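Local coordinates for protein arginyl-trna synthetase (Thermus thermophilus, PDB 1IQ0) that probably charges tRNA(Arg) with L-arginine at the expense of ATP, releasing AMP and diphosphate, as a monomeric class I aminoacyl-tRNA synthetase, at residues 116-121 with 221-226; 168-173 with 177-182; 215-220 with 322-327; 122-127 with 453-458. All coordinates share one frame; numbering follows the deposited sequence.

Contact 1 of 4, residues 116-121 with 221-226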
# COMPACT_ATOMS: atom_id res chain seq x y z
N LYS A 116 -1.18 -9.57 -22.03
CA LYS A 116 -2.58 -10.01 -21.91
C LYS A 116 -3.26 -9.28 -20.74
O LYS A 116 -2.60 -8.56 -19.99
CB LYS A 116 -2.66 -11.53 -21.71
CG LYS A 116 -2.03 -12.06 -20.42
CD LYS A 116 -1.92 -13.58 -20.48
CE LYS A 116 -1.95 -14.24 -19.11
NZ LYS A 116 -0.84 -13.82 -18.23
N GLU A 117 -4.57 -9.48 -20.58
CA GLU A 117 -5.32 -8.80 -19.52
C GLU A 117 -4.86 -9.19 -18.12
O GLU A 117 -4.38 -10.30 -17.90
CB GLU A 117 -6.83 -9.09 -19.65
CG GLU A 117 -7.25 -10.50 -19.26
CD GLU A 117 -6.92 -11.55 -20.31
OE1 GLU A 117 -7.06 -12.76 -20.01
OE2 GLU A 117 -6.53 -11.18 -21.44
N LEU A 118 -5.00 -8.28 -17.17
CA LEU A 118 -4.61 -8.55 -15.78
C LEU A 118 -5.52 -9.60 -15.16
O LEU A 118 -6.69 -9.71 -15.51
CB LEU A 118 -4.68 -7.28 -14.94
CG LEU A 118 -4.18 -5.93 -15.48
CD1 LEU A 118 -3.85 -5.06 -14.28
CD2 LEU A 118 -2.95 -6.08 -16.36
N HIS A 119 -4.97 -10.38 -14.23
CA HIS A 119 -5.73 -11.41 -13.54
C HIS A 119 -5.77 -11.13 -12.03
O HIS A 119 -5.05 -10.26 -11.55
CB HIS A 119 -5.13 -12.80 -13.83
CG HIS A 119 -3.74 -12.99 -13.30
ND1 HIS A 119 -2.74 -13.60 -14.03
CD2 HIS A 119 -3.18 -12.67 -12.11
CE1 HIS A 119 -1.64 -13.65 -13.32
NE2 HIS A 119 -1.87 -13.09 -12.14
N VAL A 120 -6.60 -11.86 -11.30
CA VAL A 120 -6.77 -11.64 -9.87
C VAL A 120 -5.48 -11.53 -9.06
O VAL A 120 -5.43 -10.78 -8.09
CB VAL A 120 -7.65 -12.74 -9.22
CG1 VAL A 120 -9.01 -12.76 -9.89
CG2 VAL A 120 -6.97 -14.09 -9.34
N GLY A 121 -4.45 -12.28 -9.46
CA GLY A 121 -3.19 -12.21 -8.74
C GLY A 121 -2.61 -10.81 -8.74
O GLY A 121 -1.93 -10.40 -7.80
N LEU A 221 -1.76 -0.05 -23.07
CA LEU A 221 -2.80 0.96 -22.95
C LEU A 221 -4.12 0.36 -22.44
O LEU A 221 -4.80 0.96 -21.61
CB LEU A 221 -3.01 1.67 -24.29
CG LEU A 221 -1.90 2.68 -24.63
CD1 LEU A 221 -2.10 3.24 -26.05
CD2 LEU A 221 -1.92 3.82 -23.61
N ALA A 222 -4.46 -0.84 -22.92
CA ALA A 222 -5.68 -1.52 -22.49
C ALA A 222 -5.55 -2.02 -21.06
O ALA A 222 -6.52 -2.01 -20.30
CB ALA A 222 -6.01 -2.68 -23.44
N GLN A 223 -4.35 -2.46 -20.68
CA GLN A 223 -4.15 -2.93 -19.31
C GLN A 223 -4.30 -1.73 -18.39
O GLN A 223 -4.81 -1.84 -17.27
CB GLN A 223 -2.74 -3.48 -19.11
CG GLN A 223 -2.40 -4.74 -19.87
CD GLN A 223 -0.97 -5.15 -19.60
OE1 GLN A 223 -0.07 -4.34 -19.70
NE2 GLN A 223 -0.77 -6.42 -19.24
N MET A 224 -3.85 -0.57 -18.87
CA MET A 224 -3.90 0.66 -18.09
C MET A 224 -5.33 1.10 -17.79
O MET A 224 -5.56 1.81 -16.81
CB MET A 224 -3.14 1.77 -18.81
CG MET A 224 -2.84 2.98 -17.92
SD MET A 224 -1.48 3.99 -18.58
CE MET A 224 -0.18 2.76 -18.65
N ALA A 225 -6.28 0.69 -18.62
CA ALA A 225 -7.68 1.06 -18.38
C ALA A 225 -8.13 0.35 -17.10
O ALA A 225 -8.91 0.89 -16.31
CB ALA A 225 -8.55 0.64 -19.56
N THR A 226 -7.62 -0.87 -16.89
CA THR A 226 -7.95 -1.65 -15.71
C THR A 226 -7.28 -1.02 -14.47
O THR A 226 -7.90 -0.92 -13.41
CB THR A 226 -7.45 -3.10 -15.87
OG1 THR A 226 -7.96 -3.65 -17.09
CG2 THR A 226 -7.91 -3.96 -14.70
O HOH W 1 -6.82 -5.81 -18.05
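Gln-223 and Leu-118 carry this contact between the loop leading into helix 120-138 and the second half of helix 213-229. The loop residues belong to the probable HIGH region, a signature of the nucleotide-binding half of class I synthetases. Gln-223 runs extended beyond CG and delivers its amide to the backbone: NE2 donates to Lys-116 O over 2.9 Å, the bond bent to 148° at the hydrogen and the donor lying 18° off the carbonyl plane. The same NE2 also bonds to Asn-113 O, so one amide nitrogen grips two carbonyls of the HIGH region. Leu-118 lies across the Gln-223 chain at about a right angle. Its CD2 methyl rests 3.8 Å from Gln-223 CB and 3.6 Å from Gln-223 NE2, touching the aliphatic stem as well as the amide. Its other branch, CD1, faces Thr-226 CG2 at 4.2 Å. A water accepts a hydrogen bond from Leu-118 N at 3.2 Å and donates to Thr-226 OG1 at 2.6 Å; that hydroxyl is held more firmly by Asp-406 and also bonds to Lys-175. With an alanine here in place of Gln-223, the carbonyls of Lys-116 and Asn-113 would probably lose their shared donor, and Leu-118 CD2 the chain it lies across. Around the contact, Val-405 at the start of helix 405-423 packs on both Leu-118 and Thr-226 and pairs its backbone with that of Leu-118, while Asp-177 of helix 176-189 lies against Glu-117, Ala-222 and Gln-223.

Contact 2 of 4, residues 168-173 with 177-182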
# COMPACT_ATOMS: atom_id res chain seq x y z
N LEU A 168 -4.75 -13.40 -36.57
CA LEU A 168 -5.87 -12.82 -35.85
C LEU A 168 -5.92 -11.31 -36.06
O LEU A 168 -4.89 -10.64 -36.03
CB LEU A 168 -5.75 -13.13 -34.36
CG LEU A 168 -5.65 -14.62 -34.03
CD1 LEU A 168 -5.42 -14.80 -32.53
CD2 LEU A 168 -6.93 -15.32 -34.47
N THR A 169 -7.11 -10.78 -36.28
CA THR A 169 -7.27 -9.35 -36.50
C THR A 169 -8.23 -8.79 -35.46
O THR A 169 -9.28 -9.38 -35.18
CB THR A 169 -7.82 -9.06 -37.91
OG1 THR A 169 -7.01 -9.73 -38.88
CG2 THR A 169 -7.78 -7.56 -38.18
N TRP A 170 -7.87 -7.64 -34.89
CA TRP A 170 -8.70 -7.00 -33.87
C TRP A 170 -10.02 -6.51 -34.46
O TRP A 170 -10.04 -5.82 -35.48
CB TRP A 170 -7.92 -5.84 -33.26
CG TRP A 170 -8.68 -5.10 -32.21
CD1 TRP A 170 -9.34 -5.64 -31.14
CD2 TRP A 170 -8.81 -3.68 -32.09
NE1 TRP A 170 -9.87 -4.64 -30.36
CE2 TRP A 170 -9.56 -3.42 -30.92
CE3 TRP A 170 -8.36 -2.59 -32.85
CZ2 TRP A 170 -9.87 -2.13 -30.49
CZ3 TRP A 170 -8.67 -1.30 -32.43
CH2 TRP A 170 -9.42 -1.08 -31.26
N ASP A 171 -11.13 -6.87 -33.80
CA ASP A 171 -12.45 -6.47 -34.28
C ASP A 171 -12.79 -5.01 -33.98
O ASP A 171 -13.85 -4.53 -34.36
CB ASP A 171 -13.53 -7.39 -33.69
CG ASP A 171 -13.78 -7.14 -32.21
OD1 ASP A 171 -14.51 -7.94 -31.59
OD2 ASP A 171 -13.26 -6.14 -31.66
N GLY A 172 -11.88 -4.31 -33.30
CA GLY A 172 -12.11 -2.91 -33.00
C GLY A 172 -13.03 -2.63 -31.82
O GLY A 172 -13.23 -1.47 -31.46
N LYS A 173 -13.59 -3.67 -31.22
CA LYS A 173 -14.50 -3.50 -30.09
C LYS A 173 -14.04 -4.21 -28.81
O LYS A 173 -14.16 -3.66 -27.71
CB LYS A 173 -15.91 -3.98 -30.47
CG LYS A 173 -16.57 -3.12 -31.54
CD LYS A 173 -18.01 -3.56 -31.81
CE LYS A 173 -18.07 -4.91 -32.52
NZ LYS A 173 -17.45 -4.85 -33.87
N ASP A 177 -6.36 -5.92 -24.71
CA ASP A 177 -5.54 -6.90 -24.01
C ASP A 177 -6.23 -8.23 -23.83
O ASP A 177 -5.57 -9.25 -23.59
CB ASP A 177 -5.00 -6.33 -22.68
CG ASP A 177 -6.08 -5.86 -21.73
OD1 ASP A 177 -7.19 -5.49 -22.19
OD2 ASP A 177 -5.81 -5.85 -20.51
N HIS A 178 -7.56 -8.24 -23.95
CA HIS A 178 -8.31 -9.50 -23.85
C HIS A 178 -8.14 -10.23 -25.18
O HIS A 178 -8.04 -11.45 -25.23
CB HIS A 178 -9.80 -9.24 -23.59
CG HIS A 178 -10.12 -9.02 -22.14
ND1 HIS A 178 -9.91 -7.82 -21.50
CD2 HIS A 178 -10.58 -9.87 -21.20
CE1 HIS A 178 -10.23 -7.94 -20.23
NE2 HIS A 178 -10.65 -9.17 -20.02
N PHE A 179 -8.11 -9.46 -26.26
CA PHE A 179 -7.91 -9.98 -27.61
C PHE A 179 -6.51 -10.64 -27.64
O PHE A 179 -6.35 -11.75 -28.14
CB PHE A 179 -7.99 -8.82 -28.61
CG PHE A 179 -7.47 -9.14 -29.97
CD1 PHE A 179 -8.04 -10.15 -30.74
CD2 PHE A 179 -6.42 -8.40 -30.51
CE1 PHE A 179 -7.58 -10.42 -32.03
CE2 PHE A 179 -5.94 -8.66 -31.80
CZ PHE A 179 -6.53 -9.67 -32.56
N ALA A 180 -5.52 -9.94 -27.09
CA ALA A 180 -4.15 -10.47 -27.05
C ALA A 180 -4.09 -11.72 -26.18
O ALA A 180 -3.43 -12.70 -26.53
CB ALA A 180 -3.19 -9.41 -26.49
N GLY A 181 -4.80 -11.69 -25.05
CA GLY A 181 -4.80 -12.83 -24.15
C GLY A 181 -5.38 -14.08 -24.80
O GLY A 181 -4.93 -15.20 -24.54
N ARG A 182 -6.39 -13.89 -25.64
CA ARG A 182 -7.01 -15.02 -26.32
C ARG A 182 -5.96 -15.69 -27.23
O ARG A 182 -5.83 -16.92 -27.25
CB ARG A 182 -8.22 -14.53 -27.13
CG ARG A 182 -9.51 -15.28 -26.81
CD ARG A 182 -10.76 -14.39 -26.81
NE ARG A 182 -10.81 -13.44 -27.92
CZ ARG A 182 -10.70 -13.77 -29.21
NH1 ARG A 182 -10.52 -15.04 -29.56
NH2 ARG A 182 -10.76 -12.83 -30.14
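Trp-170 and Phe-179 both hold CG trans to their own backbone N (chi1 179° and 165°), which swings the phenyl ring off its helix toward the loop and lets the indole cross it at a slant. The loop, joining helix 154-165 to helix 176-189, folds back on the helix it leads into. It is tightened by an Asx turn: Asp-171 OD2 accepts from Lys-173 N, and from Glu-174 N as well. Trp-170 CA sits over one face of the phenyl ring, a CH-pi contact 3.9 Å from the centroid. The indole's five-membered ring lies farther off and forms an oblique aromatic pair with it, centroids 5.4 Å apart and planes at 43°. Gly-172 CA covers one face of the indole, while NE1 bonds to Glu-174 O and Tyr-176 meets the ring edge-to-face. Leu-168 adds CB, 4.0 Å from Phe-179 CZ. Phe-179 is buried while Trp-170 is largely exposed, so the loop's main chain and the indole pack against the phenyl ring from the outer side. The closest touch is made by main chain, with Trp-170 N 3.4 Å from Phe-179 CZ.

Contact 3 of 4, residues 215-220 with 322-327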
# COMPACT_ATOMS: atom_id res chain seq x y z
N GLU A 215 3.62 -2.26 -30.82
CA GLU A 215 2.73 -3.40 -30.68
C GLU A 215 2.50 -3.73 -29.20
O GLU A 215 1.39 -4.07 -28.81
CB GLU A 215 3.30 -4.63 -31.40
CG GLU A 215 3.16 -4.58 -32.93
CD GLU A 215 4.24 -3.77 -33.62
OE1 GLU A 215 4.99 -3.03 -32.94
OE2 GLU A 215 4.33 -3.86 -34.86
N VAL A 216 3.55 -3.62 -28.39
CA VAL A 216 3.44 -3.89 -26.96
C VAL A 216 2.63 -2.78 -26.30
O VAL A 216 1.77 -3.04 -25.45
CB VAL A 216 4.84 -3.94 -26.29
CG1 VAL A 216 4.70 -3.94 -24.77
CG2 VAL A 216 5.60 -5.18 -26.75
N ASN A 217 2.90 -1.54 -26.69
CA ASN A 217 2.21 -0.39 -26.13
C ASN A 217 0.69 -0.50 -26.27
O ASN A 217 -0.04 -0.06 -25.39
CB ASN A 217 2.70 0.90 -26.80
CG ASN A 217 2.29 2.14 -26.03
OD1 ASN A 217 1.69 3.06 -26.59
ND2 ASN A 217 2.60 2.18 -24.75
N ARG A 218 0.22 -1.09 -27.37
CA ARG A 218 -1.22 -1.25 -27.59
C ARG A 218 -1.83 -2.09 -26.48
O ARG A 218 -2.92 -1.78 -25.99
CB ARG A 218 -1.53 -1.93 -28.93
CG ARG A 218 -1.18 -1.10 -30.16
CD ARG A 218 -1.71 -1.77 -31.43
NE ARG A 218 -3.17 -1.81 -31.47
CZ ARG A 218 -3.88 -2.26 -32.50
NH1 ARG A 218 -3.27 -2.71 -33.59
NH2 ARG A 218 -5.21 -2.25 -32.45
N ILE A 219 -1.14 -3.15 -26.10
CA ILE A 219 -1.62 -4.01 -25.04
C ILE A 219 -1.57 -3.27 -23.71
O ILE A 219 -2.53 -3.32 -22.94
CB ILE A 219 -0.77 -5.30 -24.96
CG1 ILE A 219 -0.84 -6.05 -26.30
CG2 ILE A 219 -1.27 -6.19 -23.82
CD1 ILE A 219 -0.10 -7.38 -26.31
N LEU A 220 -0.46 -2.57 -23.45
CA LEU A 220 -0.30 -1.81 -22.21
C LEU A 220 -1.39 -0.75 -22.01
O LEU A 220 -1.88 -0.57 -20.90
CB LEU A 220 1.09 -1.14 -22.15
CG LEU A 220 1.28 -0.17 -20.97
CD1 LEU A 220 1.12 -0.92 -19.65
CD2 LEU A 220 2.64 0.49 -21.05
N ARG A 322 9.81 11.51 -20.95
CA ARG A 322 8.95 12.43 -21.68
C ARG A 322 7.50 12.09 -21.30
O ARG A 322 7.26 11.09 -20.63
CB ARG A 322 9.15 12.27 -23.20
CG ARG A 322 8.72 10.91 -23.72
CD ARG A 322 9.11 10.69 -25.19
NE ARG A 322 8.39 11.59 -26.09
CZ ARG A 322 8.91 12.69 -26.62
NH1 ARG A 322 10.16 13.04 -26.34
NH2 ARG A 322 8.17 13.44 -27.43
N PRO A 323 6.53 12.92 -21.72
CA PRO A 323 5.13 12.64 -21.38
C PRO A 323 4.65 11.36 -22.06
O PRO A 323 4.99 11.09 -23.20
CB PRO A 323 4.39 13.88 -21.90
CG PRO A 323 5.43 14.97 -21.81
CD PRO A 323 6.67 14.26 -22.32
N TYR A 324 3.85 10.57 -21.34
CA TYR A 324 3.32 9.34 -21.89
C TYR A 324 1.91 9.59 -22.38
O TYR A 324 1.03 9.94 -21.60
CB TYR A 324 3.30 8.23 -20.84
CG TYR A 324 2.73 6.92 -21.36
CD1 TYR A 324 3.36 6.22 -22.38
CD2 TYR A 324 1.55 6.39 -20.82
CE1 TYR A 324 2.85 5.02 -22.86
CE2 TYR A 324 1.03 5.19 -21.28
CZ TYR A 324 1.68 4.51 -22.31
OH TYR A 324 1.17 3.32 -22.77
N GLU A 325 1.70 9.41 -23.69
CA GLU A 325 0.40 9.62 -24.28
C GLU A 325 -0.56 8.53 -23.83
O GLU A 325 -0.35 7.35 -24.11
CB GLU A 325 0.51 9.63 -25.81
CG GLU A 325 -0.80 9.92 -26.52
CD GLU A 325 -0.67 9.95 -28.03
OE1 GLU A 325 -0.28 8.92 -28.62
OE2 GLU A 325 -0.95 11.01 -28.63
N ASN A 326 -1.61 8.92 -23.11
CA ASN A 326 -2.60 7.98 -22.61
C ASN A 326 -3.81 8.79 -22.15
O ASN A 326 -3.69 9.96 -21.80
CB ASN A 326 -2.04 7.19 -21.44
CG ASN A 326 -2.05 7.97 -20.15
OD1 ASN A 326 -2.94 7.82 -19.32
ND2 ASN A 326 -1.05 8.84 -19.97
N PRO A 327 -5.00 8.17 -22.15
CA PRO A 327 -6.20 8.90 -21.73
C PRO A 327 -6.54 8.84 -20.24
O PRO A 327 -7.57 9.37 -19.84
CB PRO A 327 -7.29 8.26 -22.58
CG PRO A 327 -6.86 6.81 -22.57
CD PRO A 327 -5.36 6.91 -22.82
O HOH W 2 1.07 5.82 -25.78
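Tyr-324, just past the end of strand 320-323, reaches helix 213-229 with its phenol and meets Asn-217 and Leu-220 there. The ring leaves the backbone with CG opposite N (chi1 179°), which aims OH straight at the helix. Asn-217, pointing back from the other direction, donates through ND2 to Tyr-324 OH at 2.7 Å. ND2 comes in at the ring's edge, yet amide and ring stand almost perpendicular, 84° apart, and the hydrogen bond is bent to 135°. Leu-220 comes in obliquely beside the hydroxyl, with CD2 3.6 Å from Tyr-324 OH. Glu-325 contributes its main chain: a water donates to Glu-325 O at 2.7 Å and to Asn-217 OD1 at 2.9 Å. Both ends of the Asn-217 amide are thereby tied to the second segment, which fixes which way round it sits. Asn-326 then turns back on its own segment, ND2 donating to Tyr-324 O at 2.9 Å, while its OD1 accepts from the backbone N of Tyr-328 and Tyr-329. In the fold, the contact joins helix 213-229 to the mixed sheet: Trp-239 of strand 236-239 packs on both Asn-217 and Leu-220, Leu-237 of that strand touches Tyr-324, and a different side of the helix, through Ile-219, lies on helix 176-189.

Contact 4 of 4, residues 122-127 with 453-458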
# COMPACT_ATOMS: atom_id res chain seq x y z
N HIS A 122 -2.90 -10.06 -9.80
CA HIS A 122 -2.42 -8.70 -9.96
C HIS A 122 -3.22 -7.69 -9.15
O HIS A 122 -2.77 -6.56 -8.94
CB HIS A 122 -2.46 -8.31 -11.44
CG HIS A 122 -1.62 -9.18 -12.32
ND1 HIS A 122 -2.02 -9.61 -13.56
CD2 HIS A 122 -0.38 -9.69 -12.13
CE1 HIS A 122 -1.07 -10.34 -14.11
NE2 HIS A 122 -0.06 -10.41 -13.26
N LEU A 123 -4.41 -8.09 -8.70
CA LEU A 123 -5.29 -7.23 -7.93
C LEU A 123 -4.67 -6.77 -6.62
O LEU A 123 -4.61 -5.57 -6.35
CB LEU A 123 -6.60 -7.95 -7.60
CG LEU A 123 -7.89 -7.39 -8.19
CD1 LEU A 123 -9.04 -8.23 -7.68
CD2 LEU A 123 -8.06 -5.94 -7.80
N ARG A 124 -4.24 -7.72 -5.81
CA ARG A 124 -3.64 -7.38 -4.52
C ARG A 124 -2.40 -6.49 -4.68
O ARG A 124 -2.21 -5.55 -3.92
CB ARG A 124 -3.26 -8.65 -3.75
CG ARG A 124 -2.40 -8.35 -2.54
CD ARG A 124 -2.99 -8.79 -1.22
NE ARG A 124 -2.83 -10.22 -0.98
CZ ARG A 124 -2.85 -10.79 0.22
NH1 ARG A 124 -3.03 -10.06 1.31
NH2 ARG A 124 -2.73 -12.10 0.33
N ASN A 125 -1.58 -6.80 -5.68
CA ASN A 125 -0.36 -6.04 -5.95
C ASN A 125 -0.70 -4.57 -6.10
O ASN A 125 -0.15 -3.72 -5.41
CB ASN A 125 0.31 -6.56 -7.24
CG ASN A 125 1.62 -5.85 -7.56
OD1 ASN A 125 2.66 -6.50 -7.75
ND2 ASN A 125 1.59 -4.52 -7.61
N ILE A 126 -1.62 -4.29 -7.02
CA ILE A 126 -2.05 -2.92 -7.30
C ILE A 126 -2.67 -2.25 -6.07
O ILE A 126 -2.31 -1.13 -5.72
CB ILE A 126 -3.06 -2.91 -8.47
CG1 ILE A 126 -2.43 -3.55 -9.70
CG2 ILE A 126 -3.51 -1.48 -8.77
CD1 ILE A 126 -3.30 -3.54 -10.94
N ALA A 127 -3.60 -2.95 -5.42
CA ALA A 127 -4.28 -2.41 -4.25
C ALA A 127 -3.31 -2.08 -3.12
O ALA A 127 -3.37 -1.00 -2.54
CB ALA A 127 -5.35 -3.40 -3.75
N LYS A 453 -0.72 -13.34 4.67
CA LYS A 453 -1.87 -14.24 4.69
C LYS A 453 -2.56 -14.27 3.34
O LYS A 453 -2.62 -13.27 2.64
CB LYS A 453 -2.87 -13.83 5.78
CG LYS A 453 -2.44 -14.21 7.19
CD LYS A 453 -3.46 -13.70 8.22
CE LYS A 453 -3.35 -14.44 9.54
NZ LYS A 453 -1.99 -14.38 10.15
N GLN A 454 -3.08 -15.44 2.99
CA GLN A 454 -3.80 -15.66 1.74
C GLN A 454 -5.20 -15.04 1.82
O GLN A 454 -5.80 -14.98 2.89
CB GLN A 454 -3.90 -17.17 1.50
CG GLN A 454 -4.03 -17.61 0.07
CD GLN A 454 -3.94 -19.12 -0.07
OE1 GLN A 454 -4.81 -19.86 0.40
NE2 GLN A 454 -2.87 -19.59 -0.71
N ILE A 455 -5.72 -14.59 0.68
CA ILE A 455 -7.06 -14.00 0.64
C ILE A 455 -8.00 -14.80 -0.26
O ILE A 455 -7.58 -15.32 -1.30
CB ILE A 455 -7.04 -12.55 0.07
CG1 ILE A 455 -6.23 -11.63 0.97
CG2 ILE A 455 -8.46 -12.02 -0.06
CD1 ILE A 455 -6.05 -10.24 0.39
N ASP A 456 -9.26 -14.92 0.13
CA ASP A 456 -10.25 -15.61 -0.68
C ASP A 456 -11.33 -14.57 -0.96
O ASP A 456 -12.15 -14.27 -0.09
CB ASP A 456 -10.87 -16.80 0.07
CG ASP A 456 -11.81 -17.63 -0.81
OD1 ASP A 456 -12.20 -17.15 -1.89
OD2 ASP A 456 -12.16 -18.77 -0.42
N PHE A 457 -11.33 -14.00 -2.16
CA PHE A 457 -12.31 -12.99 -2.52
C PHE A 457 -13.64 -13.59 -2.95
O PHE A 457 -13.73 -14.23 -4.01
CB PHE A 457 -11.79 -12.09 -3.64
CG PHE A 457 -12.71 -10.95 -3.97
CD1 PHE A 457 -12.70 -9.78 -3.21
CD2 PHE A 457 -13.63 -11.05 -5.01
CE1 PHE A 457 -13.59 -8.73 -3.48
CE2 PHE A 457 -14.52 -10.02 -5.29
CZ PHE A 457 -14.51 -8.85 -4.51
N ARG A 458 -14.69 -13.38 -2.15
CA ARG A 458 -16.02 -13.89 -2.48
C ARG A 458 -16.93 -12.68 -2.62
O ARG A 458 -17.07 -11.89 -1.69
CB ARG A 458 -16.51 -14.84 -1.38
CG ARG A 458 -15.46 -15.87 -0.98
CD ARG A 458 -15.95 -16.78 0.14
NE ARG A 458 -16.71 -17.92 -0.37
CZ ARG A 458 -16.16 -19.01 -0.90
NH1 ARG A 458 -14.84 -19.12 -0.99
NH2 ARG A 458 -16.93 -19.99 -1.35
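Arg-124 NH2 donates to Lys-453 O over a short 2.6 Å in a nearly linear bond, 174° at the hydrogen. The acceptor lies in the guanidinium plane and the donor in the carbonyl plane, so the two flat groups meet edge on. The same nitrogen makes a weak bond to Glu-386 O, giving it two main-chain carbonyls to hold. Ile-455 approaches from the opposite direction and lays its CD1 methyl over one face of the guanidinium, 3.2 Å from Arg-124 NH1 and 3.3 Å from Arg-124 CZ, a tight fit. The arginine chain bends to get there: chi2 stands at 121°, away from a staggered value, suggesting some strain paid for the bond and the packing. A leucine in its place would probably leave Lys-453 O without this donor and Ile-455 CD1 without the flat surface it rests on. Strand 455-457, which follows Lys-453, is an outermost strand of the mixed sheet, running parallel to strand 380-390. By bonding to Lys-453 just ahead of strand 455-457 and, weakly, to Glu-386 within strand 380-390, Arg-124 fastens the sheet's edge to the helix that begins within the HIGH region, and its buried positive charge is probably offset in part by the carbonyl dipoles.

Contacts 1, 2 and 3 cluster around helix 213-229: contacts 1 and 3 use its successive turns, with centres about 13 Å apart, and contact 2 lies alongside on helix 176-189, its centre about 13 Å from that of contact 1 and about 17 Å from that of contact 3. Contact 4 stands apart, its centre about 26 to 27 Å from those of contacts 2 and 3 but about 15 Å from that of contact 1, with which it shares helix 120-138. Along the chain contact 2 is nested within contact 1, contact 1 crosses both contacts 3 and 4, and contact 4 spans contacts 2 and 3. Contact 1 thus holds the HIGH loop against helix 213-229, which contact 3 joins to the mixed sheet, while contact 4 joins helix 120-138 to that sheet's 455-457 edge.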